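Local coordinates for protein endo-b-1,4-glucanase (Nasutitermes takasagoensis, PDB 1KS8) that probably hydrolyses internal beta-1,4-glucosidic linkages of cellulose and related beta-glucans, as a family 9 endoglucanase, at residues G50-A55 with V413-N418; G56-F61 with H359-S364. One frame throughout, in Å; residues are numbered along the deposited sequence.

Contact 1 (G50-A55 with V413-N418)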
ATOM      1  N   GLY A  50      13.631   5.245  -9.227  1.00  7.88           N
ATOM      2  CA  GLY A  50      12.411   5.788  -8.663  1.00  7.19           C
ATOM      3  C   GLY A  50      11.611   4.733  -7.926  1.00  6.32           C
ATOM      4  O   GLY A  50      12.143   3.687  -7.544  1.00  7.59           O
ATOM      5  N   GLY A  51      10.326   5.001  -7.729  1.00  6.24           N
ATOM      6  CA  GLY A  51       9.486   4.057  -7.017  1.00  7.37           C
ATOM      7  C   GLY A  51       9.746   4.091  -5.523  1.00  6.82           C
ATOM      8  O   GLY A  51      10.510   4.926  -5.030  1.00  6.93           O
ATOM      9  N   TYR A  52       9.112   3.174  -4.802  1.00  6.93           N
ATOM     10  CA  TYR A  52       9.257   3.094  -3.354  1.00  6.31           C
ATOM     11  C   TYR A  52      10.004   1.864  -2.865  1.00  6.93           C
ATOM     12  O   TYR A  52       9.830   0.766  -3.397  1.00  7.59           O
ATOM     13  CB  TYR A  52       7.887   3.051  -2.675  1.00  6.86           C
ATOM     14  CG  TYR A  52       7.077   4.316  -2.742  1.00  5.61           C
ATOM     15  CD1 TYR A  52       7.449   5.438  -2.007  1.00  6.91           C
ATOM     16  CD2 TYR A  52       5.916   4.381  -3.507  1.00  7.07           C
ATOM     17  CE1 TYR A  52       6.684   6.593  -2.024  1.00  7.48           C
ATOM     18  CE2 TYR A  52       5.139   5.536  -3.533  1.00  8.25           C
ATOM     19  CZ  TYR A  52       5.531   6.637  -2.787  1.00  7.21           C
ATOM     20  OH  TYR A  52       4.772   7.782  -2.790  1.00  7.67           O
ATOM     21  N   PHE A  53      10.833   2.059  -1.847  1.00  7.13           N
ATOM     22  CA  PHE A  53      11.511   0.941  -1.211  1.00  6.04           C
ATOM     23  C   PHE A  53      10.336   0.304  -0.473  1.00  7.54           C
ATOM     24  O   PHE A  53       9.456   1.009   0.034  1.00  7.98           O
ATOM     25  CB  PHE A  53      12.566   1.443  -0.226  1.00  7.00           C
ATOM     26  CG  PHE A  53      13.779   2.034  -0.890  1.00  6.41           C
ATOM     27  CD1 PHE A  53      14.470   1.321  -1.866  1.00  6.52           C
ATOM     28  CD2 PHE A  53      14.257   3.282  -0.510  1.00  6.25           C
ATOM     29  CE1 PHE A  53      15.626   1.839  -2.450  1.00  6.94           C
ATOM     30  CE2 PHE A  53      15.412   3.809  -1.086  1.00  6.88           C
ATOM     31  CZ  PHE A  53      16.097   3.086  -2.056  1.00  7.40           C
ATOM     32  N   ASP A  54      10.311  -1.019  -0.399  1.00  6.69           N
ATOM     33  CA  ASP A  54       9.176  -1.698   0.212  1.00  6.65           C
ATOM     34  C   ASP A  54       8.898  -1.471   1.687  1.00  6.26           C
ATOM     35  O   ASP A  54       7.791  -1.086   2.066  1.00  7.55           O
ATOM     36  CB  ASP A  54       9.280  -3.202  -0.025  1.00  7.67           C
ATOM     37  CG  ASP A  54       8.077  -3.952   0.508  1.00  8.22           C
ATOM     38  OD1 ASP A  54       6.961  -3.725  -0.008  1.00  8.86           O
ATOM     39  OD2 ASP A  54       8.243  -4.757   1.449  1.00  8.54           O
ATOM     40  N   ALA A  55       9.904  -1.711   2.518  1.00  6.88           N
ATOM     41  CA  ALA A  55       9.714  -1.598   3.953  1.00  7.28           C
ATOM     42  C   ALA A  55      10.935  -0.996   4.631  1.00  6.47           C
ATOM     43  O   ALA A  55      11.279   0.153   4.374  1.00  7.68           O
ATOM     44  CB  ALA A  55       9.417  -2.984   4.516  1.00  8.07           C
ATOM     45  N   VAL A 413       7.666  -1.960   9.498  1.00  8.24           N
ATOM     46  CA  VAL A 413       6.959  -0.834   8.904  1.00  8.72           C
ATOM     47  C   VAL A 413       7.037  -1.152   7.418  1.00  8.26           C
ATOM     48  O   VAL A 413       7.996  -1.785   6.973  1.00  9.44           O
ATOM     49  CB  VAL A 413       7.638   0.531   9.206  1.00  7.48           C
ATOM     50  CG1 VAL A 413       7.540   0.833  10.696  1.00  8.88           C
ATOM     51  CG2 VAL A 413       9.098   0.517   8.767  1.00  8.87           C
ATOM     52  N   ALA A 414       6.037  -0.744   6.649  1.00  7.96           N
ATOM     53  CA  ALA A 414       6.046  -1.044   5.223  1.00  7.46           C
ATOM     54  C   ALA A 414       5.093  -0.159   4.446  1.00  7.38           C
ATOM     55  O   ALA A 414       4.120   0.358   4.996  1.00  7.39           O
ATOM     56  CB  ALA A 414       5.679  -2.512   5.004  1.00  8.89           C
ATOM     57  N   THR A 415       5.367   0.010   3.159  1.00  7.07           N
ATOM     58  CA  THR A 415       4.499   0.828   2.331  1.00  7.55           C
ATOM     59  C   THR A 415       3.065   0.300   2.351  1.00  7.70           C
ATOM     60  O   THR A 415       2.121   1.089   2.429  1.00  7.96           O
ATOM     61  CB  THR A 415       4.998   0.894   0.875  1.00  9.82           C
ATOM     62  OG1 THR A 415       5.222  -0.431   0.381  1.00 13.15           O
ATOM     63  CG2 THR A 415       6.293   1.686   0.797  1.00  8.81           C
ATOM     64  N   ASP A 416       2.878  -1.018   2.299  1.00  7.96           N
ATOM     65  CA  ASP A 416       1.506  -1.514   2.310  1.00  8.70           C
ATOM     66  C   ASP A 416       0.825  -1.375   3.666  1.00  9.19           C
ATOM     67  O   ASP A 416      -0.398  -1.403   3.746  1.00 11.10           O
ATOM     68  CB  ASP A 416       1.394  -2.959   1.771  1.00 10.22           C
ATOM     69  CG  ASP A 416       2.127  -3.994   2.613  1.00 13.40           C
ATOM     70  OD1 ASP A 416       2.566  -3.696   3.738  1.00 15.90           O
ATOM     71  OD2 ASP A 416       2.247  -5.139   2.123  1.00 17.21           O
ATOM     72  N   TYR A 417       1.607  -1.182   4.726  1.00  7.76           N
ATOM     73  CA  TYR A 417       1.034  -1.007   6.061  1.00  7.09           C
ATOM     74  C   TYR A 417       0.317   0.338   6.174  1.00  7.31           C
ATOM     75  O   TYR A 417      -0.714   0.449   6.833  1.00  7.62           O
ATOM     76  CB  TYR A 417       2.126  -1.033   7.133  1.00  6.53           C
ATOM     77  CG  TYR A 417       2.597  -2.394   7.591  1.00  6.33           C
ATOM     78  CD1 TYR A 417       2.367  -3.541   6.830  1.00  6.39           C
ATOM     79  CD2 TYR A 417       3.331  -2.521   8.770  1.00  7.57           C
ATOM     80  CE1 TYR A 417       2.868  -4.785   7.236  1.00  7.53           C
ATOM     81  CE2 TYR A 417       3.834  -3.749   9.182  1.00  7.07           C
ATOM     82  CZ  TYR A 417       3.603  -4.874   8.414  1.00  7.66           C
ATOM     83  OH  TYR A 417       4.125  -6.082   8.822  1.00  9.75           O
ATOM     84  N   ASN A 418       0.877   1.364   5.541  1.00  6.28           N
ATOM     85  CA  ASN A 418       0.297   2.701   5.610  1.00  5.83           C
ATOM     86  C   ASN A 418      -0.778   3.056   4.594  1.00  6.24           C
ATOM     87  O   ASN A 418      -1.410   4.103   4.729  1.00  6.98           O
ATOM     88  CB  ASN A 418       1.399   3.762   5.518  1.00  7.27           C
ATOM     89  CG  ASN A 418       1.970   4.131   6.870  1.00  6.30           C
ATOM     90  OD1 ASN A 418       2.562   3.299   7.556  1.00  6.67           O
ATOM     91  ND2 ASN A 418       1.790   5.390   7.262  1.00  7.07           N
TER
HETATM   92  O   HOH W   1       6.074  -1.754  -1.806  1.00  9.32           O
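Asp54 and Thr415 carry this contact, where the loop 50-55 meets the start of helix 415-430. The backbone N-H of Thr415 points at Asp54 O and makes an almost straight hydrogen bond (N to O 2.9 Å, 174°). Thr415 OG1, set between the backbone N and the carbonyl carbon (chi1 52°), lies 3.1 Å from the same Asp54 O. Thr415 CG2, anti to the carbonyl carbon, comes to 3.3 Å from Phe53 O and also touches Tyr52 CB. Apart from the hydrogen bond, the tightest packing is at Ala55, whose CB sits 3.1 Å from Val413 O and 3.8 Å from Ala414 CB. The Asp54 side is looser: its side chain crosses that of Thr415 at about a right angle, and Asp54 OD1 stays 3.7 Å from Thr415 OG1. A water bridges the two, donating to Asp54 OD1 (2.8 Å) and hydrogen-bonded to Thr415 OG1 (2.7 Å), while OD2 is bonded to Tyr206. An alanine at Thr415 would probably keep the backbone bond but leave the water without its hydroxyl partner and open a gap beside Tyr52 CB and Phe53 O. Asp54 begins the Asp-Ala-Gly-Asp sequence characteristic of family 9 glycosidases, held here against the last helix of the (alpha/alpha)6 barrel.

Contact 2 (G56-F61 with H359-S364). With SO4 (sulfate ion), chain B.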
ATOM      1  N   GLY A  56      11.573  -1.763   5.511  1.00  6.46           N
ATOM      2  CA  GLY A  56      12.768  -1.274   6.181  1.00  6.26           C
ATOM      3  C   GLY A  56      14.003  -1.615   5.366  1.00  7.11           C
ATOM      4  O   GLY A  56      15.131  -1.299   5.762  1.00  7.31           O
ATOM      5  N   ASP A  57      13.767  -2.260   4.224  1.00  7.59           N
ATOM      6  CA  ASP A  57      14.802  -2.689   3.288  1.00  7.31           C
ATOM      7  C   ASP A  57      14.827  -1.777   2.066  1.00  6.47           C
ATOM      8  O   ASP A  57      14.160  -0.743   2.041  1.00  7.02           O
ATOM      9  CB  ASP A  57      14.536  -4.137   2.857  1.00  7.55           C
ATOM     10  CG  ASP A  57      13.161  -4.323   2.223  1.00  7.57           C
ATOM     11  OD1 ASP A  57      12.310  -3.410   2.325  1.00  7.65           O
ATOM     12  OD2 ASP A  57      12.920  -5.398   1.629  1.00  7.89           O
ATOM     13  N   PHE A  58      15.582  -2.164   1.042  1.00  6.74           N
ATOM     14  CA  PHE A  58      15.679  -1.341  -0.157  1.00  6.38           C
ATOM     15  C   PHE A  58      15.296  -2.061  -1.438  1.00  6.93           C
ATOM     16  O   PHE A  58      15.642  -1.631  -2.540  1.00  7.20           O
ATOM     17  CB  PHE A  58      17.084  -0.728  -0.247  1.00  7.17           C
ATOM     18  CG  PHE A  58      17.437   0.116   0.948  1.00  7.29           C
ATOM     19  CD1 PHE A  58      18.566  -0.164   1.708  1.00  8.68           C
ATOM     20  CD2 PHE A  58      16.597   1.156   1.349  1.00  7.29           C
ATOM     21  CE1 PHE A  58      18.855   0.577   2.858  1.00  8.68           C
ATOM     22  CE2 PHE A  58      16.874   1.902   2.494  1.00  6.61           C
ATOM     23  CZ  PHE A  58      18.005   1.611   3.250  1.00  6.92           C
ATOM     24  N   VAL A  59      14.564  -3.159  -1.293  1.00  6.68           N
ATOM     25  CA  VAL A  59      14.089  -3.885  -2.458  1.00  6.47           C
ATOM     26  C   VAL A  59      12.820  -3.183  -2.928  1.00  6.43           C
ATOM     27  O   VAL A  59      12.047  -2.659  -2.121  1.00  7.09           O
ATOM     28  CB  VAL A  59      13.705  -5.348  -2.124  1.00  6.45           C
ATOM     29  CG1 VAL A  59      13.138  -6.032  -3.359  1.00  7.21           C
ATOM     30  CG2 VAL A  59      14.911  -6.108  -1.617  1.00  7.72           C
ATOM     31  N   LYS A  60      12.624  -3.154  -4.238  1.00  6.38           N
ATOM     32  CA  LYS A  60      11.423  -2.577  -4.809  1.00  6.21           C
ATOM     33  C   LYS A  60      10.574  -3.783  -5.234  1.00  6.61           C
ATOM     34  O   LYS A  60      10.806  -4.394  -6.280  1.00  6.50           O
ATOM     35  CB  LYS A  60      11.789  -1.656  -5.982  1.00  5.54           C
ATOM     36  CG  LYS A  60      12.315  -0.307  -5.478  1.00  7.66           C
ATOM     37  CD  LYS A  60      13.402   0.318  -6.346  1.00  8.79           C
ATOM     38  CE  LYS A  60      12.921   0.687  -7.733  1.00  8.33           C
ATOM     39  NZ  LYS A  60      13.903   1.604  -8.396  1.00  8.49           N
ATOM     40  N   PHE A  61       9.633  -4.159  -4.367  1.00  6.62           N
ATOM     41  CA  PHE A  61       8.731  -5.292  -4.606  1.00  5.54           C
ATOM     42  C   PHE A  61       7.483  -4.748  -5.295  1.00  7.04           C
ATOM     43  O   PHE A  61       6.651  -4.084  -4.669  1.00  7.46           O
ATOM     44  CB  PHE A  61       8.357  -5.963  -3.276  1.00  6.48           C
ATOM     45  CG  PHE A  61       9.425  -6.879  -2.723  1.00  6.99           C
ATOM     46  CD1 PHE A  61       9.769  -8.051  -3.395  1.00  6.04           C
ATOM     47  CD2 PHE A  61      10.058  -6.595  -1.509  1.00  6.32           C
ATOM     48  CE1 PHE A  61      10.720  -8.927  -2.872  1.00  7.46           C
ATOM     49  CE2 PHE A  61      11.016  -7.473  -0.976  1.00  7.65           C
ATOM     50  CZ  PHE A  61      11.343  -8.639  -1.663  1.00  7.59           C
ATOM     51  N   HIS A 359      11.913  -1.263  12.656  1.00  7.77           N
ATOM     52  CA  HIS A 359      12.827  -2.136  11.917  1.00  7.52           C
ATOM     53  C   HIS A 359      12.981  -1.465  10.556  1.00  8.47           C
ATOM     54  O   HIS A 359      12.378  -1.880   9.563  1.00  9.00           O
ATOM     55  CB  HIS A 359      12.183  -3.512  11.770  1.00  8.49           C
ATOM     56  CG  HIS A 359      13.092  -4.551  11.198  1.00  9.28           C
ATOM     57  ND1 HIS A 359      14.070  -5.173  11.941  1.00  9.73           N
ATOM     58  CD2 HIS A 359      13.171  -5.075   9.952  1.00 12.11           C
ATOM     59  CE1 HIS A 359      14.715  -6.038  11.177  1.00 11.04           C
ATOM     60  NE2 HIS A 359      14.189  -5.997   9.967  1.00 12.56           N
ATOM     61  N   HIS A 360      13.828  -0.447  10.512  1.00  7.70           N
ATOM     62  CA  HIS A 360      13.967   0.366   9.314  1.00  6.34           C
ATOM     63  C   HIS A 360      15.384   0.917   9.201  1.00  6.66           C
ATOM     64  O   HIS A 360      15.851   1.660  10.067  1.00  7.19           O
ATOM     65  CB  HIS A 360      12.928   1.479   9.456  1.00  7.11           C
ATOM     66  CG  HIS A 360      12.746   2.326   8.241  1.00  6.67           C
ATOM     67  ND1 HIS A 360      13.440   3.500   8.045  1.00  7.70           N
ATOM     68  CD2 HIS A 360      11.894   2.210   7.196  1.00  7.14           C
ATOM     69  CE1 HIS A 360      13.018   4.075   6.933  1.00  7.54           C
ATOM     70  NE2 HIS A 360      12.080   3.313   6.398  1.00  7.05           N
ATOM     71  N   ARG A 361      16.056   0.558   8.115  1.00  6.59           N
ATOM     72  CA  ARG A 361      17.434   0.967   7.893  1.00  6.59           C
ATOM     73  C   ARG A 361      17.729   2.454   7.760  1.00  6.51           C
ATOM     74  O   ARG A 361      18.506   3.002   8.541  1.00  7.55           O
ATOM     75  CB  ARG A 361      17.988   0.235   6.673  1.00  7.38           C
ATOM     76  CG  ARG A 361      18.139  -1.259   6.890  1.00  6.99           C
ATOM     77  CD  ARG A 361      18.426  -1.980   5.586  1.00  8.30           C
ATOM     78  NE  ARG A 361      18.636  -3.415   5.778  1.00  8.56           N
ATOM     79  CZ  ARG A 361      17.677  -4.293   6.058  1.00  9.37           C
ATOM     80  NH1 ARG A 361      16.418  -3.897   6.187  1.00  8.25           N
ATOM     81  NH2 ARG A 361      17.981  -5.579   6.195  1.00  9.49           N
ATOM     82  N   SER A 362      17.118   3.119   6.787  1.00  7.43           N
ATOM     83  CA  SER A 362      17.437   4.526   6.581  1.00  7.35           C
ATOM     84  C   SER A 362      17.210   5.427   7.786  1.00  7.19           C
ATOM     85  O   SER A 362      18.024   6.311   8.052  1.00  8.64           O
ATOM     86  CB  SER A 362      16.709   5.081   5.347  1.00  8.68           C
ATOM     87  OG  SER A 362      15.311   5.151   5.532  1.00  7.47           O
ATOM     88  N   SER A 363      16.132   5.211   8.530  1.00  7.11           N
ATOM     89  CA  SER A 363      15.882   6.053   9.696  1.00  6.92           C
ATOM     90  C   SER A 363      16.816   5.744  10.867  1.00  7.41           C
ATOM     91  O   SER A 363      17.023   6.582  11.737  1.00  8.00           O
ATOM     92  CB  SER A 363      14.420   5.932  10.154  1.00  8.02           C
ATOM     93  OG  SER A 363      14.107   4.620  10.584  1.00  8.21           O
ATOM     94  N   SER A 364      17.385   4.543  10.892  1.00  7.62           N
ATOM     95  CA  SER A 364      18.283   4.169  11.983  1.00  8.10           C
ATOM     96  C   SER A 364      19.659   4.812  11.853  1.00  8.86           C
ATOM     97  O   SER A 364      20.394   4.946  12.831  1.00  9.07           O
ATOM     98  CB  SER A 364      18.467   2.650  12.020  1.00  7.73           C
ATOM     99  OG  SER A 364      19.357   2.218  10.997  1.00  7.81           O
TER
HETATM  100  S   SO4 B 450      14.345  -7.031   6.468  1.00 16.40           S
HETATM  101  O1  SO4 B 450      14.014  -7.597   7.943  1.00 19.57           O
HETATM  102  O2  SO4 B 450      15.744  -7.335   6.258  1.00 18.50           O
HETATM  103  O3  SO4 B 450      13.555  -7.598   5.587  1.00 19.13           O
HETATM  104  O4  SO4 B 450      14.185  -5.607   6.612  1.00 17.02           O
HETATM  105  O   HOH W   2      15.034   1.689   5.412  1.00  8.45           O
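Gly56 and Arg361 meet at the edge of a sulfate-filled pocket close to Glu412, a predicted active-site residue. Gly56 O accepts two hydrogen bonds from the one arginine. Arg361 N reaches Gly56 O in the carbonyl plane, on a lone pair, at 3.1 Å. Arg361 NH1 comes from above that plane, 2.9 Å from Gly56 O, which itself lies in the guanidinium plane. A water adds a weak third bond to Gly56 O, accepts from Ser362 N, and sits over one face of the His360 ring. The positive guanidinium would probably polarise the gripped carbonyl. Gly56 CA packs against His359 O at 3.5 Å, in a CA-H...O contact, and against the His360 ring; a CB here would run into His359 O.

The segment 359-364 enters a short, weakly bonded helical turn, with His360 as its N-cap: His360 ND1 accepts from Ser363 N at 3.2 Å, while NE2 is bonded to Gln19. From this turn the Arg361 chain runs extended from CG to NE. The Phe58 ring crosses the arginine chain obliquely, its CZ 3.7 Å from Arg361 CB and its plane 69° from the guanidinium. Arg361 NE is bonded to Phe126 O, which helps fix the rotation of the group. The sulfate, probably from the crystallisation liquor, is held at the guanidinium edge, Arg361 NH1 to sulfate O4 and NH2 to O2, both 2.8 Å. From the same segment, His359 NE2 donates to sulfate O1 at 2.6 Å.

Contacts 1 and 2 adjoin, their centres about 8 Å apart, and the chain passes directly from Ala55 of the first to Gly56 of the second. The loop folds back on itself between them: Asp54 N lies 2.9 Å from Val59 O, a probable hydrogen bond, Lys60 NZ bonds Gly50 O, and the rings of Phe53 and Phe58 meet edge-to-face. Both contacts border the predicted active-site residue Glu412, whose side chain is about 3 Å from that of Ala55 and about 4 Å from that of His359 (nearest atoms). The sulfate gripped in contact 2 is about 6 Å, between nearest atoms, from the Ala55 side chain in contact 1.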